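Local coordinates for protein arginyl-tRNA synthetase, putative (Plasmodium falciparum, PDB 5JLD) that probably catalyses the ATP-dependent joining of L-arginine to tRNA(Arg), releasing AMP and diphosphate, as a class I aminoacyl-tRNA synthetase, at residues 160-168 against 526-535; 132-143 against 170-180. All coordinates share one frame; numbering follows the deposited sequence.

Both contacts are built round one beta-alpha-beta unit of the class I catalytic domain: strand 133-137, helix 149-167 and strand 171-176. Contact 2 pairs its two parallel strands, while contact 1 sets the C-terminal part of its helix against residues 526-535, which belong to the DALR anticodon-binding family region. Along the chain the segments alternate: 132-143, 160-168, 170-180, then 526-535 after more than 340 residues. The centres lie about 16 Å apart, and a salt bridge between E166 and R174 joins the two contacts directly. On helix 149-167, C162 faces the catalytic sheet, V164 and F167 meet 526-535, and I161 and F165 touch both.

Contact 1 of 2, residues 160-168 against 526-535; sequences SICRVFEFL and FYYILKNMLV
F526 reaches from helix 522-532 to the end of helix 149-167, where three side chains meet its ring in different ways. F167 lies over one face, its CE2 3.7 Å from F526 CZ, as an oblique pair with ring planes at 33°; a chi1 of 167° turns F167 CG away from its own N and carries the ring across to F526. V164 comes to the ring edge, in plane, with CG1 3.8 Å from F526 CD1. L168 adds CD1 near the same ring, which I119 and I124 also touch. Farther along, L530 CD2 presses on F165 CE1 at 3.5 Å, the closest approach between the segments. M533, just past the helix with positive phi, has a side chain bent at chi2 and chi3; its CE comes to the edge of the F165 ring, 3.8 Å from CZ, and its SD lies 4.0 Å from I161 CG2. V535 CG1 completes the row, 3.9 Å from I161 CG1. The turn that carries M533 is an Asx turn, N532 OD1 accepting from L534 N at 3.0 Å. With helix axes 11.8 Å apart, large side chains must span the gap. Every touching group is apolar and nearly all are buried, so the catalytic and anticodon-binding parts meet here through hydrophobic contact, without a salt bridge between the segments.

Contact 2 of 2, residues 132-143 against 170-180; sequences GNVLVDFSSPNI and INTHRVNHVGD
Two neighbouring parallel strands, 133-137 and 171-176, pair here inside the five-stranded parallel sheet of the catalytic domain, and the chains meet again beyond it. Backbone hydrogen bonds zigzag between them: V134 N to N171 O, V134 O from H173 N (2.7 Å), V136 N to H173 O, V136 O from V175 N, and F138 N to V175 O. On one face L135 CD1 rests on V175 CG2 at 3.7 Å, and the L135 side chain crosses that of H173 at about a right angle. V134, on the other face, meets I170, just ahead of strand 171-176, CG2 to CG2 at 3.5 Å. At the sheet end N171 ND2 donates a 2.7 Å hydrogen bond to N133 OD1; the acceptor lies in the amide plane of N171, although the two amide planes are turned 77° apart. Helix 149-167 links the strands in a beta-alpha-beta crossover, as expected of the Rossmann-like catalytic fold of class I synthetases, and C162 and F165 of that helix pack on the face bearing V136 and T172. At the end of strand 171-176, N176 turns its CG anti to the backbone N (chi1 -166°), and OD1 accepts from S140 N at 3.0 Å, the donor tilted 32° from the carbonyl plane; Y263 is a further polar partner of N176. A water held by four hydrogen bonds bridges the gap, donating to D137 OD1 and F138 O and accepting from S140 OG and H177 N; D137 OD2 is salt-bridged to R335. After a one-residue register shift, G179 N donates to P141 O in the carbonyl plane at 2.8 Å, and I143 N to G179 O from above its plane. Beside them I143 CD1 packs against V178 CG2, while D180 OD2 is hydrogen-bonded to S276 OG.

Contact 1 of 2, residues 160-168 against 526-535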
loop_
_atom_site.group_PDB
_atom_site.type_symbol
_atom_site.label_atom_id
_atom_site.label_comp_id
_atom_site.label_asym_id
_atom_site.label_seq_id
_atom_site.Cartn_x
_atom_site.Cartn_y
_atom_site.Cartn_z
ATOM N N SER A 160 3.474 -2.651 2.402
ATOM C CA SER A 160 2.835 -1.387 2.823
ATOM C C SER A 160 1.308 -1.497 2.880
ATOM O O SER A 160 0.679 -1.113 3.879
ATOM C CB SER A 160 3.238 -0.221 1.900
ATOM O OG SER A 160 2.934 0.999 2.552
ATOM N N ILE A 161 0.714 -2.055 1.829
ATOM C CA ILE A 161 -0.740 -2.260 1.822
ATOM C C ILE A 161 -1.233 -3.101 3.021
ATOM O O ILE A 161 -2.241 -2.757 3.702
ATOM C CB ILE A 161 -1.166 -2.910 0.488
ATOM C CG1 ILE A 161 -0.947 -1.886 -0.641
ATOM C CG2 ILE A 161 -2.633 -3.413 0.545
ATOM C CD1 ILE A 161 -1.033 -2.433 -2.070
ATOM N N CYS A 162 -0.503 -4.186 3.304
ATOM C CA CYS A 162 -0.861 -5.017 4.451
ATOM C C CYS A 162 -0.804 -4.216 5.747
ATOM O O CYS A 162 -1.687 -4.325 6.586
ATOM C CB CYS A 162 0.061 -6.231 4.565
ATOM S SG CYS A 162 -0.192 -7.417 3.198
ATOM N N ARG A 163 0.269 -3.454 5.915
ATOM C CA ARG A 163 0.454 -2.685 7.122
ATOM C C ARG A 163 -0.700 -1.671 7.248
ATOM O O ARG A 163 -1.153 -1.384 8.353
ATOM C CB ARG A 163 1.809 -1.971 7.116
ATOM C CG ARG A 163 3.033 -2.858 7.229
ATOM C CD ARG A 163 4.272 -2.041 7.661
ATOM N NE ARG A 163 5.513 -2.809 7.576
ATOM C CZ ARG A 163 6.607 -2.580 8.307
ATOM N NH1 ARG A 163 6.633 -1.588 9.184
ATOM N NH2 ARG A 163 7.691 -3.346 8.148
ATOM N N VAL A 164 -1.183 -1.165 6.113
ATOM C CA VAL A 164 -2.313 -0.240 6.129
ATOM C C VAL A 164 -3.537 -0.944 6.687
ATOM O O VAL A 164 -4.161 -0.445 7.616
ATOM C CB VAL A 164 -2.627 0.335 4.730
ATOM C CG1 VAL A 164 -4.014 0.948 4.699
ATOM C CG2 VAL A 164 -1.581 1.378 4.331
ATOM N N PHE A 165 -3.856 -2.125 6.158
ATOM C CA PHE A 165 -5.030 -2.840 6.684
ATOM C C PHE A 165 -4.890 -3.280 8.151
ATOM O O PHE A 165 -5.873 -3.252 8.914
ATOM C CB PHE A 165 -5.356 -4.041 5.801
ATOM C CG PHE A 165 -6.037 -3.657 4.523
ATOM C CD1 PHE A 165 -7.360 -3.255 4.525
ATOM C CD2 PHE A 165 -5.343 -3.652 3.334
ATOM C CE1 PHE A 165 -7.982 -2.894 3.366
ATOM C CE2 PHE A 165 -5.962 -3.288 2.163
ATOM C CZ PHE A 165 -7.284 -2.919 2.175
ATOM N N GLU A 166 -3.676 -3.646 8.557
ATOM C CA GLU A 166 -3.417 -4.023 9.948
ATOM C C GLU A 166 -3.570 -2.790 10.876
ATOM O O GLU A 166 -4.043 -2.893 12.017
ATOM C CB GLU A 166 -2.020 -4.673 10.061
ATOM C CG GLU A 166 -1.982 -6.073 9.381
ATOM C CD GLU A 166 -0.591 -6.583 8.972
ATOM O OE1 GLU A 166 0.422 -5.872 9.156
ATOM O OE2 GLU A 166 -0.515 -7.720 8.444
ATOM N N PHE A 167 -3.197 -1.614 10.377
ATOM C CA PHE A 167 -3.440 -0.382 11.124
ATOM C C PHE A 167 -4.942 -0.179 11.332
ATOM O O PHE A 167 -5.387 0.125 12.436
ATOM C CB PHE A 167 -2.846 0.813 10.402
ATOM C CG PHE A 167 -3.307 2.131 10.946
ATOM C CD1 PHE A 167 -2.898 2.550 12.197
ATOM C CD2 PHE A 167 -4.123 2.960 10.194
ATOM C CE1 PHE A 167 -3.323 3.778 12.711
ATOM C CE2 PHE A 167 -4.542 4.183 10.695
ATOM C CZ PHE A 167 -4.142 4.590 11.956
ATOM N N LEU A 168 -5.711 -0.398 10.268
ATOM C CA LEU A 168 -7.177 -0.363 10.323
ATOM C C LEU A 168 -7.795 -1.602 11.008
ATOM O O LEU A 168 -9.003 -1.812 10.946
ATOM C CB LEU A 168 -7.738 -0.207 8.890
ATOM C CG LEU A 168 -7.319 1.120 8.237
ATOM C CD1 LEU A 168 -7.709 1.243 6.767
ATOM C CD2 LEU A 168 -7.911 2.273 9.048
ATOM N N PHE A 526 -6.486 7.322 3.840
ATOM C CA PHE A 526 -6.947 5.942 3.909
ATOM C C PHE A 526 -8.228 5.780 3.112
ATOM O O PHE A 526 -8.393 4.800 2.365
ATOM C CB PHE A 526 -7.131 5.523 5.359
ATOM C CG PHE A 526 -5.841 5.481 6.110
ATOM C CD1 PHE A 526 -5.050 4.341 6.094
ATOM C CD2 PHE A 526 -5.383 6.603 6.784
ATOM C CE1 PHE A 526 -3.836 4.309 6.764
ATOM C CE2 PHE A 526 -4.166 6.582 7.457
ATOM C CZ PHE A 526 -3.392 5.438 7.447
ATOM N N TYR A 527 -9.110 6.774 3.241
ATOM C CA TYR A 527 -10.322 6.812 2.432
ATOM C C TYR A 527 -10.008 6.624 0.942
ATOM O O TYR A 527 -10.661 5.824 0.249
ATOM C CB TYR A 527 -11.064 8.133 2.667
ATOM C CG TYR A 527 -12.182 8.417 1.701
ATOM C CD1 TYR A 527 -13.387 7.720 1.772
ATOM C CD2 TYR A 527 -12.040 9.396 0.718
ATOM C CE1 TYR A 527 -14.431 7.991 0.883
ATOM C CE2 TYR A 527 -13.084 9.687 -0.164
ATOM C CZ TYR A 527 -14.271 8.980 -0.077
ATOM O OH TYR A 527 -15.288 9.250 -0.957
ATOM N N TYR A 528 -8.999 7.324 0.437
ATOM C CA TYR A 528 -8.710 7.155 -0.985
ATOM C C TYR A 528 -7.878 5.885 -1.309
ATOM O O TYR A 528 -8.063 5.268 -2.363
ATOM C CB TYR A 528 -8.036 8.404 -1.523
ATOM C CG TYR A 528 -9.032 9.517 -1.800
ATOM C CD1 TYR A 528 -10.006 9.373 -2.783
ATOM C CD2 TYR A 528 -9.010 10.705 -1.067
ATOM C CE1 TYR A 528 -10.924 10.385 -3.047
ATOM C CE2 TYR A 528 -9.923 11.731 -1.327
ATOM C CZ TYR A 528 -10.876 11.560 -2.319
ATOM O OH TYR A 528 -11.794 12.559 -2.582
ATOM N N ILE A 529 -6.987 5.484 -0.405
ATOM C CA ILE A 529 -6.207 4.263 -0.617
ATOM C C ILE A 529 -7.128 3.051 -0.781
ATOM O O ILE A 529 -6.953 2.242 -1.691
ATOM C CB ILE A 529 -5.229 4.013 0.535
ATOM C CG1 ILE A 529 -3.978 4.868 0.338
ATOM C CG2 ILE A 529 -4.808 2.556 0.571
ATOM C CD1 ILE A 529 -2.892 4.623 1.375
ATOM N N LEU A 530 -8.126 2.942 0.083
ATOM C CA LEU A 530 -9.075 1.835 -0.030
ATOM C C LEU A 530 -9.717 1.795 -1.422
ATOM O O LEU A 530 -10.079 0.729 -1.926
ATOM C CB LEU A 530 -10.163 1.956 1.041
ATOM C CG LEU A 530 -9.768 1.746 2.500
ATOM C CD1 LEU A 530 -11.031 1.774 3.358
ATOM C CD2 LEU A 530 -8.978 0.446 2.713
ATOM N N LYS A 531 -9.837 2.968 -2.040
ATOM C CA LYS A 531 -10.483 3.098 -3.339
ATOM C C LYS A 531 -9.548 2.799 -4.517
ATOM O O LYS A 531 -9.964 2.197 -5.495
ATOM C CB LYS A 531 -11.070 4.510 -3.491
ATOM C CG LYS A 531 -12.209 4.790 -2.509
ATOM C CD LYS A 531 -12.685 6.229 -2.568
ATOM C CE LYS A 531 -13.402 6.522 -3.875
ATOM N NZ LYS A 531 -14.020 7.881 -3.873
ATOM N N ASN A 532 -8.295 3.228 -4.441
ATOM C CA ASN A 532 -7.427 3.107 -5.616
ATOM C C ASN A 532 -6.048 2.492 -5.340
ATOM O O ASN A 532 -5.262 2.298 -6.263
ATOM C CB ASN A 532 -7.264 4.495 -6.298
ATOM C CG ASN A 532 -6.712 5.576 -5.361
ATOM O OD1 ASN A 532 -5.935 5.305 -4.442
ATOM N ND2 ASN A 532 -7.113 6.822 -5.610
ATOM N N MET A 533 -5.752 2.216 -4.069
ATOM C CA MET A 533 -4.475 1.601 -3.682
ATOM C C MET A 533 -3.249 2.376 -4.136
ATOM O O MET A 533 -2.201 1.785 -4.353
ATOM C CB MET A 533 -4.384 0.168 -4.230
ATOM C CG MET A 533 -5.296 -0.823 -3.516
ATOM S SD MET A 533 -4.882 -0.990 -1.777
ATOM C CE MET A 533 -6.544 -1.170 -1.128
ATOM N N LEU A 534 -3.356 3.698 -4.265
ATOM C CA LEU A 534 -2.179 4.485 -4.617
ATOM C C LEU A 534 -1.475 4.962 -3.344
ATOM O O LEU A 534 -1.800 6.029 -2.794
ATOM C CB LEU A 534 -2.558 5.664 -5.523
ATOM C CG LEU A 534 -3.304 5.256 -6.799
ATOM C CD1 LEU A 534 -3.886 6.475 -7.536
ATOM C CD2 LEU A 534 -2.400 4.447 -7.718
ATOM N N VAL A 535 -0.499 4.171 -2.887
ATOM C CA VAL A 535 0.141 4.408 -1.596
ATOM C C VAL A 535 1.157 5.545 -1.651
ATOM O O VAL A 535 1.626 6.006 -0.600
ATOM C CB VAL A 535 0.855 3.135 -1.059
ATOM C CG1 VAL A 535 -0.001 1.867 -1.299
ATOM C CG2 VAL A 535 2.215 2.994 -1.702
#

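Contact 2 of 2, residues 132-143 against 170-180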
loop_
_atom_site.group_PDB
_atom_site.type_symbol
_atom_site.label_atom_id
_atom_site.label_comp_id
_atom_site.label_asym_id
_atom_site.label_seq_id
_atom_site.Cartn_x
_atom_site.Cartn_y
_atom_site.Cartn_z
ATOM N N GLY A 132 -14.189 -7.522 6.004
ATOM C CA GLY A 132 -14.020 -8.548 7.017
ATOM C C GLY A 132 -12.708 -9.284 6.848
ATOM O O GLY A 132 -11.891 -9.336 7.765
ATOM N N ASN A 133 -12.495 -9.847 5.667
ATOM C CA ASN A 133 -11.255 -10.565 5.411
ATOM C C ASN A 133 -10.590 -10.019 4.169
ATOM O O ASN A 133 -11.174 -10.043 3.089
ATOM C CB ASN A 133 -11.494 -12.070 5.239
ATOM C CG ASN A 133 -12.154 -12.714 6.438
ATOM O OD1 ASN A 133 -11.623 -12.696 7.551
ATOM N ND2 ASN A 133 -13.300 -13.351 6.199
ATOM N N VAL A 134 -9.357 -9.560 4.316
ATOM C CA VAL A 134 -8.611 -9.049 3.176
ATOM C C VAL A 134 -7.399 -9.926 2.906
ATOM O O VAL A 134 -6.681 -10.309 3.836
ATOM C CB VAL A 134 -8.134 -7.579 3.426
ATOM C CG1 VAL A 134 -7.182 -7.129 2.322
ATOM C CG2 VAL A 134 -9.338 -6.618 3.547
ATOM N N LEU A 135 -7.164 -10.236 1.639
ATOM C CA LEU A 135 -5.976 -10.982 1.261
ATOM C C LEU A 135 -5.143 -10.169 0.286
ATOM O O LEU A 135 -5.668 -9.672 -0.698
ATOM C CB LEU A 135 -6.352 -12.338 0.640
ATOM C CG LEU A 135 -5.190 -13.271 0.287
ATOM C CD1 LEU A 135 -5.606 -14.751 0.441
ATOM C CD2 LEU A 135 -4.660 -13.009 -1.125
ATOM N N VAL A 136 -3.839 -10.090 0.547
ATOM C CA VAL A 136 -2.909 -9.407 -0.344
ATOM C C VAL A 136 -1.907 -10.422 -0.909
ATOM O O VAL A 136 -1.167 -11.088 -0.175
ATOM C CB VAL A 136 -2.170 -8.246 0.378
ATOM C CG1 VAL A 136 -1.238 -7.494 -0.595
ATOM C CG2 VAL A 136 -3.179 -7.273 1.027
ATOM N N ASP A 137 -1.908 -10.534 -2.230
ATOM C CA ASP A 137 -1.058 -11.460 -2.977
ATOM C C ASP A 137 0.121 -10.682 -3.535
ATOM O O ASP A 137 -0.062 -9.862 -4.428
ATOM C CB ASP A 137 -1.880 -12.117 -4.092
ATOM C CG ASP A 137 -1.117 -13.174 -4.872
ATOM O OD1 ASP A 137 0.101 -13.032 -5.123
ATOM O OD2 ASP A 137 -1.762 -14.176 -5.249
ATOM N N PHE A 138 1.317 -10.919 -3.006
ATOM C CA PHE A 138 2.471 -10.140 -3.418
ATOM C C PHE A 138 3.793 -10.888 -3.302
ATOM O O PHE A 138 3.851 -12.007 -2.770
ATOM C CB PHE A 138 2.535 -8.800 -2.632
ATOM C CG PHE A 138 2.756 -8.939 -1.135
ATOM C CD1 PHE A 138 1.827 -9.588 -0.320
ATOM C CD2 PHE A 138 3.867 -8.347 -0.530
ATOM C CE1 PHE A 138 2.022 -9.679 1.072
ATOM C CE2 PHE A 138 4.072 -8.426 0.857
ATOM C CZ PHE A 138 3.149 -9.097 1.659
ATOM N N SER A 139 4.827 -10.236 -3.844
ATOM C CA SER A 139 6.204 -10.718 -3.973
ATOM C C SER A 139 6.338 -11.744 -5.099
ATOM O O SER A 139 6.900 -11.445 -6.145
ATOM C CB SER A 139 6.721 -11.300 -2.656
ATOM O OG SER A 139 8.120 -11.401 -2.693
ATOM N N SER A 140 5.842 -12.953 -4.880
ATOM C CA SER A 140 5.798 -13.986 -5.933
ATOM C C SER A 140 7.154 -14.440 -6.533
ATOM O O SER A 140 7.313 -14.487 -7.756
ATOM C CB SER A 140 4.900 -13.496 -7.073
ATOM O OG SER A 140 3.661 -13.042 -6.572
ATOM N N PRO A 141 8.129 -14.809 -5.693
ATOM C CA PRO A 141 9.328 -15.313 -6.362
ATOM C C PRO A 141 9.096 -16.707 -6.952
ATOM O O PRO A 141 8.070 -17.347 -6.660
ATOM C CB PRO A 141 10.357 -15.372 -5.235
ATOM C CG PRO A 141 9.539 -15.654 -4.024
ATOM C CD PRO A 141 8.240 -14.884 -4.225
ATOM N N ASN A 142 10.045 -17.155 -7.772
ATOM C CA ASN A 142 10.044 -18.506 -8.333
ATOM C C ASN A 142 11.197 -19.319 -7.779
ATOM O O ASN A 142 12.337 -18.852 -7.794
ATOM C CB ASN A 142 10.143 -18.468 -9.859
ATOM C CG ASN A 142 8.952 -17.793 -10.504
ATOM O OD1 ASN A 142 7.806 -18.058 -10.142
ATOM N ND2 ASN A 142 9.216 -16.914 -11.466
ATOM N N ILE A 143 10.895 -20.531 -7.302
ATOM C CA ILE A 143 11.908 -21.474 -6.840
ATOM C C ILE A 143 12.967 -21.685 -7.918
ATOM O O ILE A 143 12.650 -21.737 -9.108
ATOM C CB ILE A 143 11.281 -22.851 -6.455
ATOM C CG1 ILE A 143 10.154 -22.674 -5.430
ATOM C CG2 ILE A 143 12.356 -23.850 -5.981
ATOM C CD1 ILE A 143 10.586 -22.117 -4.046
ATOM N N ILE A 170 -7.823 -4.697 10.316
ATOM C CA ILE A 170 -8.470 -5.635 9.423
ATOM C C ILE A 170 -7.757 -6.986 9.488
ATOM O O ILE A 170 -6.530 -7.040 9.592
ATOM C CB ILE A 170 -8.485 -5.099 7.983
ATOM C CG1 ILE A 170 -9.220 -3.752 7.938
ATOM C CG2 ILE A 170 -9.124 -6.086 7.048
ATOM C CD1 ILE A 170 -10.665 -3.849 8.438
ATOM N N ASN A 171 -8.533 -8.066 9.472
ATOM C CA ASN A 171 -7.981 -9.414 9.342
ATOM C C ASN A 171 -7.308 -9.546 7.968
ATOM O O ASN A 171 -7.967 -9.600 6.924
ATOM C CB ASN A 171 -9.077 -10.479 9.531
ATOM C CG ASN A 171 -8.523 -11.910 9.494
ATOM O OD1 ASN A 171 -7.458 -12.195 10.056
ATOM N ND2 ASN A 171 -9.246 -12.810 8.823
ATOM N N THR A 172 -5.987 -9.582 7.963
ATOM C CA THR A 172 -5.261 -9.430 6.700
ATOM C C THR A 172 -4.390 -10.638 6.393
ATOM O O THR A 172 -3.552 -11.014 7.221
ATOM C CB THR A 172 -4.395 -8.160 6.747
ATOM O OG1 THR A 172 -5.221 -7.072 7.166
ATOM C CG2 THR A 172 -3.818 -7.843 5.382
ATOM N N HIS A 173 -4.602 -11.270 5.233
ATOM C CA HIS A 173 -3.805 -12.444 4.857
ATOM C C HIS A 173 -2.636 -12.003 3.983
ATOM O O HIS A 173 -2.839 -11.528 2.863
ATOM C CB HIS A 173 -4.633 -13.492 4.087
ATOM C CG HIS A 173 -5.804 -14.044 4.837
ATOM N ND1 HIS A 173 -5.723 -15.165 5.638
ATOM C CD2 HIS A 173 -7.101 -13.645 4.886
ATOM C CE1 HIS A 173 -6.909 -15.423 6.159
ATOM N NE2 HIS A 173 -7.762 -14.517 5.715
ATOM N N ARG A 174 -1.423 -12.162 4.497
ATOM C CA ARG A 174 -0.206 -11.919 3.726
ATOM C C ARG A 174 0.206 -13.193 2.960
ATOM O O ARG A 174 0.706 -14.161 3.554
ATOM C CB ARG A 174 0.916 -11.473 4.656
ATOM C CG ARG A 174 0.560 -10.236 5.453
ATOM C CD ARG A 174 1.477 -10.093 6.648
ATOM N NE ARG A 174 1.528 -8.694 7.064
ATOM C CZ ARG A 174 2.485 -7.857 6.689
ATOM N NH1 ARG A 174 3.443 -8.296 5.884
ATOM N NH2 ARG A 174 2.469 -6.580 7.088
ATOM N N VAL A 175 0.016 -13.185 1.643
ATOM C CA VAL A 175 0.188 -14.411 0.873
ATOM C C VAL A 175 1.223 -14.293 -0.244
ATOM O O VAL A 175 1.142 -13.445 -1.112
ATOM C CB VAL A 175 -1.146 -14.870 0.275
ATOM C CG1 VAL A 175 -0.931 -16.085 -0.635
ATOM C CG2 VAL A 175 -2.115 -15.229 1.395
ATOM N N ASN A 176 2.195 -15.190 -0.205
ATOM C CA ASN A 176 3.233 -15.259 -1.211
ATOM C C ASN A 176 3.005 -16.456 -2.141
ATOM O O ASN A 176 3.296 -17.575 -1.751
ATOM C CB ASN A 176 4.601 -15.354 -0.520
ATOM C CG ASN A 176 5.755 -15.098 -1.465
ATOM O OD1 ASN A 176 5.563 -14.930 -2.672
ATOM N ND2 ASN A 176 6.961 -15.045 -0.916
ATOM N N HIS A 177 2.473 -16.193 -3.339
ATOM C CA HIS A 177 2.167 -17.197 -4.369
ATOM C C HIS A 177 3.443 -17.588 -5.112
ATOM O O HIS A 177 3.662 -17.181 -6.252
ATOM C CB HIS A 177 1.108 -16.646 -5.345
ATOM C CG HIS A 177 0.563 -17.647 -6.327
ATOM N ND1 HIS A 177 -0.577 -18.379 -6.084
ATOM C CD2 HIS A 177 0.956 -17.967 -7.588
ATOM C CE1 HIS A 177 -0.836 -19.147 -7.133
ATOM N NE2 HIS A 177 0.072 -18.904 -8.060
ATOM N N VAL A 178 4.298 -18.358 -4.442
ATOM C CA VAL A 178 5.616 -18.695 -4.980
ATOM C C VAL A 178 5.497 -19.693 -6.136
ATOM O O VAL A 178 4.625 -20.567 -6.120
ATOM C CB VAL A 178 6.539 -19.252 -3.866
ATOM C CG1 VAL A 178 5.855 -20.379 -3.098
ATOM C CG2 VAL A 178 7.875 -19.714 -4.428
ATOM N N GLY A 179 6.352 -19.543 -7.151
ATOM C CA GLY A 179 6.383 -20.476 -8.262
ATOM C C GLY A 179 7.136 -21.759 -7.908
ATOM O O GLY A 179 8.327 -21.892 -8.190
ATOM N N ASP A 180 6.443 -22.713 -7.290
ATOM C CA ASP A 180 7.086 -23.936 -6.807
ATOM C C ASP A 180 6.555 -25.173 -7.519
ATOM O O ASP A 180 6.645 -26.282 -7.005
ATOM C CB ASP A 180 6.874 -24.098 -5.296
ATOM C CG ASP A 180 5.400 -24.248 -4.923
ATOM O OD1 ASP A 180 4.523 -23.958 -5.774
ATOM O OD2 ASP A 180 5.124 -24.658 -3.771
HETATM O O HOH W 1 2.568 -13.645 -4.368
#